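Local coordinates for protein cellulase (Uncultured bacterium, PDB 3WX5) that probably hydrolyses internal beta-1,4-glucosidic bonds of cellulose, as a family 12 endoglucanase with a curved beta-sandwich fold, at residues D203-R207 against G208-P212. Residues are numbered along the deposited sequence; the frame is centred on the assembly and turned at random.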
loop_
_atom_site.group_PDB
_atom_site.type_symbol
_atom_site.label_atom_id
_atom_site.label_comp_id
_atom_site.label_asym_id
_atom_site.label_seq_id
_atom_site.Cartn_x
_atom_site.Cartn_y
_atom_site.Cartn_z
ATOM N N ASP A 203 -3.488 -11.760 11.985
ATOM C CA ASP A 203 -2.421 -12.775 11.880
ATOM C C ASP A 203 -1.100 -12.174 12.358
ATOM O O ASP A 203 -0.351 -12.793 13.124
ATOM C CB ASP A 203 -2.303 -13.289 10.438
ATOM C CG ASP A 203 -1.149 -14.263 10.260
ATOM O OD1 ASP A 203 -1.317 -15.474 10.574
ATOM O OD2 ASP A 203 -0.047 -13.806 9.892
ATOM N N ALA A 204 -0.806 -10.953 11.901
ATOM C CA ALA A 204 0.400 -10.255 12.364
ATOM C C ALA A 204 0.402 -10.044 13.889
ATOM O O ALA A 204 1.447 -10.207 14.544
ATOM C CB ALA A 204 0.533 -8.907 11.642
ATOM N N VAL A 205 -0.761 -9.698 14.459
ATOM C CA VAL A 205 -0.875 -9.584 15.902
ATOM C C VAL A 205 -0.580 -10.931 16.566
ATOM O O VAL A 205 0.129 -11.004 17.596
ATOM C CB VAL A 205 -2.280 -9.097 16.325
ATOM C CG1 VAL A 205 -2.505 -9.339 17.833
ATOM C CG2 VAL A 205 -2.443 -7.583 15.964
ATOM N N ALA A 206 -1.200 -11.982 16.047
ATOM C CA ALA A 206 -0.979 -13.322 16.633
ATOM C C ALA A 206 0.485 -13.714 16.608
ATOM O O ALA A 206 0.958 -14.364 17.547
ATOM C CB ALA A 206 -1.832 -14.388 15.947
ATOM N N ARG A 207 1.211 -13.295 15.567
ATOM C CA ARG A 207 2.642 -13.616 15.455
ATOM C C ARG A 207 3.545 -12.784 16.350
ATOM O O ARG A 207 4.742 -13.054 16.449
ATOM C CB ARG A 207 3.131 -13.529 13.994
ATOM C CG ARG A 207 2.434 -14.522 13.080
ATOM C CD ARG A 207 2.863 -14.414 11.634
ATOM N NE ARG A 207 2.030 -15.269 10.808
ATOM C CZ ARG A 207 2.199 -16.585 10.696
ATOM N NH1 ARG A 207 3.190 -17.188 11.338
ATOM N NH2 ARG A 207 1.306 -17.311 10.045
ATOM N N GLY A 208 2.981 -11.746 16.965
ATOM C CA GLY A 208 3.752 -10.853 17.795
ATOM C C GLY A 208 4.411 -9.729 17.016
ATOM O O GLY A 208 5.261 -9.029 17.553
ATOM N N TYR A 209 4.009 -9.538 15.757
ATOM C CA TYR A 209 4.643 -8.520 14.904
ATOM C C TYR A 209 3.965 -7.161 15.021
ATOM O O TYR A 209 4.556 -6.138 14.660
ATOM C CB TYR A 209 4.624 -8.953 13.430
ATOM C CG TYR A 209 5.354 -10.272 13.157
ATOM C CD1 TYR A 209 6.458 -10.641 13.903
ATOM C CD2 TYR A 209 5.054 -11.019 12.026
ATOM C CE1 TYR A 209 7.150 -11.849 13.629
ATOM C CE2 TYR A 209 5.746 -12.221 11.732
ATOM C CZ TYR A 209 6.766 -12.620 12.546
ATOM O OH TYR A 209 7.477 -13.765 12.233
ATOM N N ILE A 210 2.682 -7.165 15.358
ATOM C CA ILE A 210 1.972 -5.905 15.561
ATOM C C ILE A 210 1.385 -5.943 16.965
ATOM O O ILE A 210 0.770 -6.931 17.363
ATOM C CB ILE A 210 0.851 -5.714 14.513
ATOM C CG1 ILE A 210 1.464 -5.452 13.119
ATOM C CG2 ILE A 210 -0.044 -4.527 14.898
ATOM C CD1 ILE A 210 0.475 -5.258 12.062
ATOM N N SER A 211 1.599 -4.893 17.739
ATOM C CA SER A 211 0.899 -4.788 19.018
ATOM C C SER A 211 -0.533 -4.311 18.821
ATOM O O SER A 211 -0.769 -3.299 18.161
ATOM C CB SER A 211 1.620 -3.837 19.976
ATOM O OG SER A 211 0.784 -3.526 21.093
ATOM N N PRO A 212 -1.500 -4.993 19.467
ATOM C CA PRO A 212 -2.896 -4.583 19.282
ATOM C C PRO A 212 -3.197 -3.204 19.884
ATOM O O PRO A 212 -4.246 -2.621 19.596
ATOM C CB PRO A 212 -3.697 -5.711 19.961
ATOM C CG PRO A 212 -2.769 -6.289 20.972
ATOM C CD PRO A 212 -1.353 -6.104 20.423
HETATM O O HOH W 1 1.166 -8.856 19.124
HETATM O O HOH W 2 5.922 -15.940 12.613
#
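Arg207 sets its CB over one face of the Tyr209 ring, toward the rim: CB stands 3.8 Å from the ring centroid and 18° off the normal, a CH-pi contact, and its CD comes within 3.6 Å of Tyr209 CE2. Extended from CG to NE (chi3 -173°), the arginine then carries its guanidinium to Asp203, where NE meets OD2 at 2.7 Å on the syn side of the carboxylate; this salt bridge, with a weak second bond from NH2 to OD1, limits the turning of the group. A water joins Arg207 NH1 to Tyr209 OH. With an alanine in place of Tyr209, CB and CD of Arg207 would probably lose the ring they rest against, and the water its phenolic partner.

The backbone closes in a Schellman motif: Gly208 has positive phi, and Tyr209 N bonds to Ala204 O at 2.9 Å, with Gly208 N to Val205 O at 3.0 Å. From the last helical turn, Val205 meets Ile210, which follows the turn. Their side chains cross at about a right angle, CG2 of Val205 lying 4.0 Å from CG2 of Ile210 and 3.6 Å from Ile210 O. Val205 CA approaches the same oxygen at 3.4 Å, with 160° at the hydrogen, and a water donates to both carbonyls.

This turn ends helix 197-206 and starts the loop to strand 215-225. Here Tyr209 stacks on Phe173 and touches strands 157-164 and 179-185, whereas Ala204 and Ile210 pack on strand 140-149, all in the mixed sheet.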